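Local coordinates for protein nine-heme cytochrome C (Desulfovibrio desulfuricans, PDB 1OFW) that carries electrons through nine covalently bound, bis-histidine c-type hemes and may belong to a transmembrane redox complex that delivers electrons for sulfate reduction, at the heme c site. Residues are numbered along the deposited sequence; one frame, centred on the assembly and turned at random.

The heme c site. Residues 177-178, 181, 183, 195-197, 200-201, 207, 225, 228-229, 236, 238, 241, 263, 267, 270-271, 276, 278-279, 287. With HEC (heme c), chain B; HEC (heme c), chain C.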
ATOM      1  N   ALA A 177     -20.318   3.397 -11.106  1.00 15.12           N
ATOM      2  CA  ALA A 177     -20.720   2.211 -10.353  1.00 15.82           C
ATOM      3  C   ALA A 177     -22.135   2.393  -9.812  1.00 14.76           C
ATOM      4  O   ALA A 177     -22.663   3.509  -9.768  1.00 15.19           O
ATOM      5  CB  ALA A 177     -19.757   1.959  -9.218  1.00 17.14           C
ATOM      6  N   PRO A 178     -22.799   1.311  -9.439  1.00 15.68           N
ATOM      7  CA  PRO A 178     -24.211   1.447  -9.065  1.00 16.13           C
ATOM      8  C   PRO A 178     -24.454   2.421  -7.938  1.00 14.60           C
ATOM      9  O   PRO A 178     -23.675   2.609  -7.021  1.00 16.09           O
ATOM     10  CB  PRO A 178     -24.585   0.024  -8.610  1.00 21.08           C
ATOM     11  CG  PRO A 178     -23.640  -0.831  -9.395  1.00 20.87           C
ATOM     12  CD  PRO A 178     -22.355  -0.063  -9.394  1.00 15.49           C
ATOM     13  N   VAL A 181     -27.535  -0.956  -4.458  1.00 14.01           N
ATOM     14  CA  VAL A 181     -27.638  -2.355  -4.848  1.00 14.48           C
ATOM     15  C   VAL A 181     -28.591  -3.006  -3.860  1.00 15.88           C
ATOM     16  O   VAL A 181     -28.441  -2.910  -2.642  1.00 15.50           O
ATOM     17  CB  VAL A 181     -26.313  -3.124  -4.872  1.00 16.07           C
ATOM     18  CG1 VAL A 181     -26.548  -4.580  -5.264  1.00 18.11           C
ATOM     19  CG2 VAL A 181     -25.388  -2.427  -5.862  1.00 17.29           C
ATOM     20  N   ILE A 183     -29.485  -6.034  -2.302  1.00 14.42           N
ATOM     21  CA  ILE A 183     -28.856  -7.323  -2.098  1.00 13.14           C
ATOM     22  C   ILE A 183     -29.910  -8.291  -1.572  1.00 14.20           C
ATOM     23  O   ILE A 183     -30.274  -8.266  -0.394  1.00 14.11           O
ATOM     24  CB  ILE A 183     -27.662  -7.225  -1.110  1.00 12.59           C
ATOM     25  CG1 ILE A 183     -26.653  -6.168  -1.566  1.00 12.64           C
ATOM     26  CG2 ILE A 183     -27.012  -8.573  -0.903  1.00 13.94           C
ATOM     27  CD1 ILE A 183     -25.494  -5.968  -0.644  1.00 13.82           C
ATOM     28  N   PHE A 195     -28.229  -1.598  -0.180  1.00 15.21           N
ATOM     29  CA  PHE A 195     -26.849  -1.134   0.091  1.00 14.88           C
ATOM     30  C   PHE A 195     -26.576   0.170  -0.633  1.00 12.75           C
ATOM     31  O   PHE A 195     -26.751   0.251  -1.845  1.00 14.06           O
ATOM     32  CB  PHE A 195     -25.866  -2.227  -0.297  1.00 12.92           C
ATOM     33  CG  PHE A 195     -24.398  -1.858  -0.181  1.00 13.19           C
ATOM     34  CD1 PHE A 195     -23.903  -1.340   0.984  1.00 15.68           C
ATOM     35  CD2 PHE A 195     -23.549  -2.026  -1.255  1.00 13.99           C
ATOM     36  CE1 PHE A 195     -22.574  -1.002   1.097  1.00 14.06           C
ATOM     37  CE2 PHE A 195     -22.210  -1.705  -1.131  1.00 15.49           C
ATOM     38  CZ  PHE A 195     -21.716  -1.189   0.047  1.00 13.04           C
ATOM     39  N   THR A 196     -26.170   1.177   0.127  1.00 13.85           N
ATOM     40  CA  THR A 196     -25.872   2.495  -0.422  1.00 13.37           C
ATOM     41  C   THR A 196     -24.467   2.519  -1.020  1.00 14.23           C
ATOM     42  O   THR A 196     -23.515   3.120  -0.527  1.00 13.57           O
ATOM     43  CB  THR A 196     -26.035   3.569   0.667  1.00 13.26           C
ATOM     44  OG1 THR A 196     -25.219   3.230   1.779  1.00 14.27           O
ATOM     45  CG2 THR A 196     -27.489   3.627   1.204  1.00 15.93           C
ATOM     46  N   HIS A 197     -24.362   1.819  -2.128  1.00 12.18           N
ATOM     47  CA  HIS A 197     -23.122   1.538  -2.814  1.00 12.40           C
ATOM     48  C   HIS A 197     -22.369   2.808  -3.134  1.00 13.17           C
ATOM     49  O   HIS A 197     -21.173   2.951  -2.799  1.00 13.61           O
ATOM     50  CB  HIS A 197     -23.465   0.752  -4.105  1.00 14.54           C
ATOM     51  CG  HIS A 197     -22.322   0.096  -4.823  1.00 13.02           C
ATOM     52  ND1 HIS A 197     -21.417   0.812  -5.555  1.00 16.49           N
ATOM     53  CD2 HIS A 197     -21.876  -1.171  -4.891  1.00 11.44           C
ATOM     54  CE1 HIS A 197     -20.501   0.002  -6.066  1.00 15.70           C
ATOM     55  NE2 HIS A 197     -20.754  -1.224  -5.670  1.00 10.93           N
ATOM     56  N   HIS A 200     -21.328   4.916  -0.069  1.00 14.62           N
ATOM     57  CA  HIS A 200     -20.193   4.247   0.585  1.00 13.05           C
ATOM     58  C   HIS A 200     -18.880   4.604  -0.107  1.00 12.59           C
ATOM     59  O   HIS A 200     -17.945   5.130   0.527  1.00 13.60           O
ATOM     60  CB  HIS A 200     -20.421   2.733   0.586  1.00 12.57           C
ATOM     61  CG  HIS A 200     -21.062   2.224   1.827  1.00 12.43           C
ATOM     62  ND1 HIS A 200     -22.422   2.364   2.096  1.00 13.53           N
ATOM     63  CD2 HIS A 200     -20.536   1.581   2.914  1.00 12.30           C
ATOM     64  CE1 HIS A 200     -22.656   1.824   3.282  1.00 14.18           C
ATOM     65  NE2 HIS A 200     -21.534   1.328   3.823  1.00 14.28           N
ATOM     66  N   LEU A 201     -18.783   4.349  -1.395  1.00 13.14           N
ATOM     67  CA  LEU A 201     -17.537   4.535  -2.130  1.00 12.43           C
ATOM     68  C   LEU A 201     -17.159   6.012  -2.108  1.00 15.89           C
ATOM     69  O   LEU A 201     -15.993   6.338  -1.927  1.00 14.13           O
ATOM     70  CB  LEU A 201     -17.657   3.993  -3.529  1.00 14.59           C
ATOM     71  CG  LEU A 201     -16.425   4.114  -4.430  1.00 15.65           C
ATOM     72  CD1 LEU A 201     -15.247   3.372  -3.812  1.00 15.42           C
ATOM     73  CD2 LEU A 201     -16.696   3.604  -5.812  1.00 19.05           C
ATOM     74  N   ARG A 207     -12.357  10.875   2.164  1.00 17.63           N
ATOM     75  CA  ARG A 207     -11.500  10.932   3.329  1.00 18.96           C
ATOM     76  C   ARG A 207     -10.007  10.721   2.998  1.00 21.68           C
ATOM     77  O   ARG A 207      -9.157  11.000   3.874  1.00 22.20           O
ATOM     78  CB  ARG A 207     -11.875   9.883   4.360  1.00 26.93           C
ATOM     79  CG  ARG A 207     -12.849  10.335   5.436  1.00 42.29           C
ATOM     80  CD  ARG A 207     -13.163   9.141   6.380  1.00 49.44           C
ATOM     81  NE  ARG A 207     -14.151   8.359   5.658  1.00 54.15           N
ATOM     82  CZ  ARG A 207     -15.395   8.052   5.953  1.00 48.78           C
ATOM     83  NH1 ARG A 207     -16.024   8.401   7.061  1.00 38.01           N
ATOM     84  NH2 ARG A 207     -16.035   7.317   5.050  1.00 37.24           N
ATOM     85  N   CYS A 225     -12.347  -0.557  -6.277  1.00 13.21           N
ATOM     86  CA  CYS A 225     -13.435  -1.521  -6.414  1.00 13.17           C
ATOM     87  C   CYS A 225     -13.046  -2.880  -5.843  1.00 14.54           C
ATOM     88  O   CYS A 225     -13.900  -3.641  -5.356  1.00 14.71           O
ATOM     89  CB  CYS A 225     -13.851  -1.697  -7.867  1.00 14.08           C
ATOM     90  SG  CYS A 225     -14.119  -0.198  -8.817  1.00 14.39           S
ATOM     91  N   CYS A 228     -13.786  -4.642  -2.137  1.00 12.12           N
ATOM     92  CA  CYS A 228     -14.886  -5.558  -1.901  1.00 10.30           C
ATOM     93  C   CYS A 228     -14.985  -6.617  -2.976  1.00 11.12           C
ATOM     94  O   CYS A 228     -15.148  -7.795  -2.650  1.00 12.22           O
ATOM     95  CB  CYS A 228     -16.178  -4.736  -1.784  1.00 14.36           C
ATOM     96  SG  CYS A 228     -16.099  -3.470  -0.496  1.00 12.25           S
ATOM     97  N   HIS A 229     -14.852  -6.200  -4.229  1.00 11.74           N
ATOM     98  CA  HIS A 229     -14.859  -7.099  -5.383  1.00 10.58           C
ATOM     99  C   HIS A 229     -13.460  -7.673  -5.577  1.00 11.71           C
ATOM    100  O   HIS A 229     -12.731  -7.363  -6.501  1.00 12.51           O
ATOM    101  CB  HIS A 229     -15.361  -6.370  -6.628  1.00 11.93           C
ATOM    102  CG  HIS A 229     -16.689  -5.716  -6.496  1.00 10.29           C
ATOM    103  ND1 HIS A 229     -17.800  -6.491  -6.467  1.00 11.99           N
ATOM    104  CD2 HIS A 229     -17.110  -4.434  -6.363  1.00 10.23           C
ATOM    105  CE1 HIS A 229     -18.885  -5.715  -6.321  1.00 13.50           C
ATOM    106  NE2 HIS A 229     -18.481  -4.446  -6.280  1.00 12.06           N
ATOM    107  N   LEU A 236     -15.566  -2.644 -14.324  1.00 15.43           N
ATOM    108  CA  LEU A 236     -16.724  -1.878 -13.883  1.00 13.87           C
ATOM    109  C   LEU A 236     -17.931  -2.744 -13.595  1.00 15.32           C
ATOM    110  O   LEU A 236     -18.926  -2.342 -13.011  1.00 17.30           O
ATOM    111  CB  LEU A 236     -17.097  -0.811 -14.923  1.00 17.74           C
ATOM    112  CG  LEU A 236     -15.998   0.263 -15.124  1.00 21.59           C
ATOM    113  CD1 LEU A 236     -16.394   1.198 -16.265  1.00 26.22           C
ATOM    114  CD2 LEU A 236     -15.721   1.019 -13.835  1.00 19.12           C
ATOM    115  N   PRO A 238     -17.928  -6.305 -12.061  1.00 13.14           N
ATOM    116  CA  PRO A 238     -17.372  -7.531 -11.505  1.00 13.58           C
ATOM    117  C   PRO A 238     -18.444  -8.586 -11.265  1.00 13.59           C
ATOM    118  O   PRO A 238     -19.630  -8.254 -11.132  1.00 15.00           O
ATOM    119  CB  PRO A 238     -16.807  -7.017 -10.176  1.00 17.07           C
ATOM    120  CG  PRO A 238     -17.646  -5.835  -9.801  1.00 18.55           C
ATOM    121  CD  PRO A 238     -17.869  -5.155 -11.130  1.00 18.11           C
ATOM    122  N   CYS A 241     -20.939 -11.675  -5.639  1.00 13.77           N
ATOM    123  CA  CYS A 241     -20.308 -12.425  -4.569  1.00 12.02           C
ATOM    124  C   CYS A 241     -20.691 -13.897  -4.623  1.00 13.45           C
ATOM    125  O   CYS A 241     -19.921 -14.811  -4.398  1.00 13.71           O
ATOM    126  CB  CYS A 241     -20.705 -11.846  -3.213  1.00 12.96           C
ATOM    127  SG  CYS A 241     -20.570 -10.059  -3.013  1.00 13.62           S
ATOM    128  N   TYR A 263     -21.060 -11.743   3.230  1.00 12.90           N
ATOM    129  CA  TYR A 263     -21.575 -10.399   3.404  1.00 10.70           C
ATOM    130  C   TYR A 263     -21.291  -9.893   4.801  1.00 12.95           C
ATOM    131  O   TYR A 263     -20.773  -8.794   5.016  1.00 13.23           O
ATOM    132  CB  TYR A 263     -23.078 -10.363   3.157  1.00 12.54           C
ATOM    133  CG  TYR A 263     -23.548 -10.540   1.730  1.00 13.13           C
ATOM    134  CD1 TYR A 263     -24.506 -11.492   1.441  1.00 15.46           C
ATOM    135  CD2 TYR A 263     -23.082  -9.778   0.668  1.00 13.81           C
ATOM    136  CE1 TYR A 263     -24.980 -11.685   0.161  1.00 14.67           C
ATOM    137  CE2 TYR A 263     -23.543  -9.965  -0.626  1.00 13.64           C
ATOM    138  CZ  TYR A 263     -24.495 -10.929  -0.888  1.00 13.94           C
ATOM    139  OH  TYR A 263     -24.990 -11.149  -2.172  1.00 13.67           O
ATOM    140  N   CYS A 267     -18.919  -6.624   5.271  1.00 13.05           N
ATOM    141  CA  CYS A 267     -19.602  -5.383   5.670  1.00 12.66           C
ATOM    142  C   CYS A 267     -19.202  -5.052   7.106  1.00 12.56           C
ATOM    143  O   CYS A 267     -18.782  -3.942   7.443  1.00 14.37           O
ATOM    144  CB  CYS A 267     -21.122  -5.535   5.584  1.00 12.52           C
ATOM    145  SG  CYS A 267     -21.834  -6.091   4.039  1.00 14.61           S
ATOM    146  N   CYS A 270     -15.257  -4.025   7.762  1.00 12.91           N
ATOM    147  CA  CYS A 270     -14.885  -2.627   7.546  1.00 13.04           C
ATOM    148  C   CYS A 270     -15.465  -1.740   8.620  1.00 14.17           C
ATOM    149  O   CYS A 270     -14.783  -0.878   9.196  1.00 14.95           O
ATOM    150  CB  CYS A 270     -15.345  -2.118   6.172  1.00 12.48           C
ATOM    151  SG  CYS A 270     -15.021  -0.325   6.045  1.00 13.03           S
ATOM    152  N   HIS A 271     -16.762  -1.942   8.943  1.00 11.87           N
ATOM    153  CA  HIS A 271     -17.379  -1.162  10.005  1.00 13.49           C
ATOM    154  C   HIS A 271     -16.572  -1.209  11.310  1.00 14.38           C
ATOM    155  O   HIS A 271     -16.370  -0.169  11.957  1.00 16.24           O
ATOM    156  CB  HIS A 271     -18.833  -1.626  10.250  1.00 14.54           C
ATOM    157  CG  HIS A 271     -19.755  -1.256   9.129  1.00 11.41           C
ATOM    158  ND1 HIS A 271     -21.047  -1.736   9.097  1.00 12.96           N
ATOM    159  CD2 HIS A 271     -19.621  -0.509   8.015  1.00 12.72           C
ATOM    160  CE1 HIS A 271     -21.663  -1.271   8.012  1.00 12.55           C
ATOM    161  NE2 HIS A 271     -20.815  -0.522   7.325  1.00 12.45           N
ATOM    162  N   VAL A 276     -17.232   2.375  12.930  1.00 20.22           N
ATOM    163  CA  VAL A 276     -18.525   2.913  12.482  1.00 19.35           C
ATOM    164  C   VAL A 276     -19.530   2.742  13.601  1.00 18.45           C
ATOM    165  O   VAL A 276     -19.714   1.698  14.217  1.00 21.81           O
ATOM    166  CB  VAL A 276     -18.984   2.216  11.208  1.00 17.48           C
ATOM    167  CG1 VAL A 276     -20.454   2.549  10.870  1.00 19.58           C
ATOM    168  CG2 VAL A 276     -18.114   2.581  10.027  1.00 16.33           C
ATOM    169  N   ARG A 278     -22.915   3.271  13.621  1.00 18.34           N
ATOM    170  CA  ARG A 278     -24.186   2.611  13.308  1.00 16.82           C
ATOM    171  C   ARG A 278     -24.080   2.130  11.882  1.00 18.71           C
ATOM    172  O   ARG A 278     -23.700   2.937  11.020  1.00 20.61           O
ATOM    173  CB  ARG A 278     -25.340   3.590  13.448  1.00 23.32           C
ATOM    174  CG  ARG A 278     -26.673   3.067  12.935  1.00 25.41           C
ATOM    175  CD  ARG A 278     -27.690   4.201  12.883  1.00 36.58           C
ATOM    176  NE  ARG A 278     -28.952   3.680  12.328  1.00 43.03           N
ATOM    177  CZ  ARG A 278     -29.309   3.718  11.055  1.00 41.06           C
ATOM    178  NH1 ARG A 278     -28.541   4.244  10.105  1.00 34.08           N
ATOM    179  NH2 ARG A 278     -30.492   3.188  10.772  1.00 48.25           N
ATOM    180  N   PRO A 279     -24.352   0.874  11.530  1.00 15.85           N
ATOM    181  CA  PRO A 279     -24.842  -0.160  12.413  1.00 14.03           C
ATOM    182  C   PRO A 279     -23.747  -0.886  13.162  1.00 15.57           C
ATOM    183  O   PRO A 279     -22.698  -1.212  12.612  1.00 15.81           O
ATOM    184  CB  PRO A 279     -25.518  -1.149  11.439  1.00 16.49           C
ATOM    185  CG  PRO A 279     -24.760  -0.965  10.163  1.00 16.45           C
ATOM    186  CD  PRO A 279     -24.235   0.434  10.121  1.00 15.26           C
ATOM    187  N   CYS A 287     -29.244  -3.046   8.524  1.00 14.70           N
ATOM    188  CA  CYS A 287     -28.858  -3.397   7.151  1.00 13.20           C
ATOM    189  C   CYS A 287     -29.944  -4.117   6.380  1.00 16.20           C
ATOM    190  O   CYS A 287     -29.876  -4.244   5.163  1.00 17.31           O
ATOM    191  CB  CYS A 287     -27.627  -4.311   7.149  1.00 13.99           C
ATOM    192  SG  CYS A 287     -26.162  -3.485   7.807  1.00 14.62           S
TER
HETATM  193 FE   HEC B1299     -19.664  -2.857  -6.003  1.00 12.56          FE
HETATM  194  CHA HEC B1299     -22.433  -4.827  -6.446  1.00 12.39           C
HETATM  195  CHB HEC B1299     -19.501  -2.329  -9.401  1.00 11.84           C
HETATM  196  CHC HEC B1299     -17.008  -0.768  -5.547  1.00 10.94           C
HETATM  197  CHD HEC B1299     -19.632  -3.654  -2.687  1.00 11.46           C
HETATM  198  NA  HEC B1299     -20.748  -3.439  -7.587  1.00 11.42           N
HETATM  199  C1A HEC B1299     -21.866  -4.257  -7.569  1.00 13.10           C
HETATM  200  C2A HEC B1299     -22.373  -4.432  -8.902  1.00 12.36           C
HETATM  201  C3A HEC B1299     -21.570  -3.732  -9.713  1.00 12.67           C
HETATM  202  C4A HEC B1299     -20.546  -3.120  -8.909  1.00 12.85           C
HETATM  203  CMA HEC B1299     -21.733  -3.578 -11.239  1.00 14.88           C
HETATM  204  CAA HEC B1299     -23.601  -5.257  -9.310  1.00 15.83           C
HETATM  205  CBA HEC B1299     -24.894  -4.446  -9.083  1.00 15.99           C
HETATM  206  CGA HEC B1299     -26.160  -5.229  -9.432  1.00 26.02           C
HETATM  207  O1A HEC B1299     -26.182  -6.449  -9.248  1.00 25.44           O
HETATM  208  O2A HEC B1299     -27.123  -4.570  -9.883  1.00 48.10           O
HETATM  209  NB  HEC B1299     -18.475  -1.799  -7.212  1.00 11.40           N
HETATM  210  C1B HEC B1299     -18.535  -1.736  -8.589  1.00 10.38           C
HETATM  211  C2B HEC B1299     -17.466  -0.910  -9.091  1.00 13.75           C
HETATM  212  C3B HEC B1299     -16.773  -0.445  -8.022  1.00 14.48           C
HETATM  213  C4B HEC B1299     -17.409  -0.989  -6.841  1.00 13.17           C
HETATM  214  CMB HEC B1299     -17.211  -0.648 -10.572  1.00 12.33           C
HETATM  215  CAB HEC B1299     -15.572   0.475  -7.971  1.00 13.13           C
HETATM  216  CBB HEC B1299     -15.842   1.848  -8.625  1.00 17.41           C
HETATM  217  NC  HEC B1299     -18.579  -2.293  -4.436  1.00 11.35           N
HETATM  218  C1C HEC B1299     -17.498  -1.419  -4.426  1.00 12.39           C
HETATM  219  C2C HEC B1299     -16.962  -1.314  -3.091  1.00 11.70           C
HETATM  220  C3C HEC B1299     -17.696  -2.129  -2.295  1.00 12.49           C
HETATM  221  C4C HEC B1299     -18.707  -2.738  -3.147  1.00 11.69           C
HETATM  222  CMC HEC B1299     -15.742  -0.446  -2.730  1.00 12.88           C
HETATM  223  CAC HEC B1299     -17.553  -2.449  -0.805  1.00 11.38           C
HETATM  224  CBC HEC B1299     -17.446  -1.165   0.051  1.00 12.59           C
HETATM  225  ND  HEC B1299     -20.826  -3.967  -4.821  1.00 12.23           N
HETATM  226  C1D HEC B1299     -20.608  -4.215  -3.482  1.00 11.85           C
HETATM  227  C2D HEC B1299     -21.554  -5.202  -2.993  1.00 12.27           C
HETATM  228  C3D HEC B1299     -22.326  -5.556  -4.058  1.00 11.39           C
HETATM  229  C4D HEC B1299     -21.888  -4.785  -5.174  1.00 12.30           C
HETATM  230  CMD HEC B1299     -21.637  -5.753  -1.592  1.00 12.28           C
HETATM  231  CAD HEC B1299     -23.428  -6.620  -4.050  1.00 13.17           C
HETATM  232  CBD HEC B1299     -22.872  -7.879  -4.782  1.00 14.61           C
HETATM  233  CGD HEC B1299     -23.743  -9.100  -4.603  1.00 16.31           C
HETATM  234  O1D HEC B1299     -24.655  -9.103  -3.767  1.00 16.60           O
HETATM  235  O2D HEC B1299     -23.447 -10.068  -5.347  1.00 17.33           O
HETATM  236 FE   HEC C1301     -21.240   0.358   5.570  1.00 13.08          FE
HETATM  237  CHA HEC C1301     -22.372   3.082   7.240  1.00 13.99           C
HETATM  238  CHB HEC C1301     -24.406  -0.950   5.522  1.00 11.68           C
HETATM  239  CHC HEC C1301     -20.103  -2.363   3.882  1.00 12.86           C
HETATM  240  CHD HEC C1301     -18.054   1.663   5.599  1.00 12.48           C
HETATM  241  NA  HEC C1301     -23.032   0.933   6.244  1.00 12.87           N
HETATM  242  C1A HEC C1301     -23.311   2.122   6.917  1.00 14.51           C
HETATM  243  C2A HEC C1301     -24.723   2.187   7.214  1.00 14.20           C
HETATM  244  C3A HEC C1301     -25.282   1.057   6.757  1.00 14.58           C
HETATM  245  C4A HEC C1301     -24.237   0.278   6.132  1.00 11.86           C
HETATM  246  CMA HEC C1301     -26.730   0.548   6.824  1.00 15.03           C
HETATM  247  CAA HEC C1301     -25.383   3.383   7.909  1.00 18.97           C
HETATM  248  CBA HEC C1301     -25.929   4.393   6.889  1.00 27.90           C
HETATM  249  CGA HEC C1301     -25.501   4.360   5.447  1.00 35.94           C
HETATM  250  O1A HEC C1301     -24.555   5.143   5.166  1.00 37.60           O
HETATM  251  O2A HEC C1301     -26.055   3.638   4.564  1.00 31.60           O
HETATM  252  NB  HEC C1301     -22.065  -1.324   4.913  1.00 12.69           N
HETATM  253  C1B HEC C1301     -23.413  -1.690   4.932  1.00 13.62           C
HETATM  254  C2B HEC C1301     -23.590  -2.962   4.262  1.00 12.65           C
HETATM  255  C3B HEC C1301     -22.385  -3.363   3.799  1.00 11.89           C
HETATM  256  C4B HEC C1301     -21.442  -2.335   4.199  1.00 11.06           C
HETATM  257  CMB HEC C1301     -24.945  -3.657   4.154  1.00 15.27           C
HETATM  258  CAB HEC C1301     -21.999  -4.615   3.028  1.00 12.55           C
HETATM  259  CBB HEC C1301     -22.923  -4.935   1.831  1.00 13.18           C
HETATM  260  NC  HEC C1301     -19.435  -0.228   4.940  1.00 11.58           N
HETATM  261  C1C HEC C1301     -19.187  -1.396   4.251  1.00 11.97           C
HETATM  262  C2C HEC C1301     -17.757  -1.540   3.971  1.00 12.59           C
HETATM  263  C3C HEC C1301     -17.200  -0.399   4.403  1.00 13.96           C
HETATM  264  C4C HEC C1301     -18.222   0.416   5.011  1.00 11.08           C
HETATM  265  CMC HEC C1301     -17.159  -2.814   3.349  1.00 11.31           C
HETATM  266  CAC HEC C1301     -15.729   0.077   4.422  1.00 12.17           C
HETATM  267  CBC HEC C1301     -14.857  -0.459   3.288  1.00 12.08           C
HETATM  268  ND  HEC C1301     -20.399   2.038   6.257  1.00 13.90           N
HETATM  269  C1D HEC C1301     -19.063   2.405   6.168  1.00 14.43           C
HETATM  270  C2D HEC C1301     -18.872   3.697   6.800  1.00 18.42           C
HETATM  271  C3D HEC C1301     -20.069   4.087   7.279  1.00 16.43           C
HETATM  272  C4D HEC C1301     -21.033   3.075   6.929  1.00 14.09           C
HETATM  273  CMD HEC C1301     -17.520   4.428   6.906  1.00 16.94           C
HETATM  274  CAD HEC C1301     -20.318   5.380   8.085  1.00 15.69           C
HETATM  275  CBD HEC C1301     -20.951   6.421   7.143  1.00 19.84           C
HETATM  276  CGD HEC C1301     -19.876   7.196   6.406  1.00 31.50           C
HETATM  277  O1D HEC C1301     -19.732   6.976   5.182  1.00 34.71           O
HETATM  278  O2D HEC C1301     -19.193   7.991   7.087  1.00 40.21           O
HETATM  279  O   HOH W   1     -24.377 -12.366  -4.688  1.00 14.89           O
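O2D of a propionate of heme c (chain B) is gripped by at least two partners: by the backbone N-H of Cys241, at 3.0 Å from N, and by a water that also touches Tyr263 OH. The partner oxygen O1D of the same carboxylate takes a short hydrogen bond, 2.6 Å, from the Tyr263 phenol OH, so both oxygens are held and the group's rotation is fixed. Cys241 itself carries a neighbouring heme, which ties this propionate to the next cofactor. Both irons are six-coordinate and low in distortion, with His197 NE2 and His229 NE2 opposed at 177° on the iron of heme c (chain B), and His200 NE2 and His271 NE2 nearly as straight on that of heme c (chain C). His200 is fixed by its second nitrogen: ND1 donates to both Thr196 O and Thr196 OG1, each 2.9 Å away, with the hydroxyl nearly in the ring plane and the carbonyl met from above its own plane. Thr196 OG1, turned in between its own backbone N and C (chi1 55°), donates a hydrogen bond to propionate O2A of heme c (chain C), 2.9 Å away. The chain of bonds may link the electron-donating strength of His200 to the charge on this propionate. Phe195, its CG anti to the backbone N (chi1 175°), wedges between the hemes: CE2 meets CHD of heme c (chain B) at 3.6 Å while CE1 rests over the centre of the His200 imidazole and against pyrrole B of heme c (chain C). Pro238 CG similarly lies over the His229 ring, and Pro279 CD, after a cis peptide bond, over pyrrole A of heme c (chain C) at 3.6 Å from its centroid. Thioethers from Cys225 and Cys228, and from Cys267 and Cys270, complete the CXXCH motifs with His229 and His271. The site holds two closely spaced hemes of one tetraheme cluster in fixed orientation, an arrangement that should favour electron transfer between them.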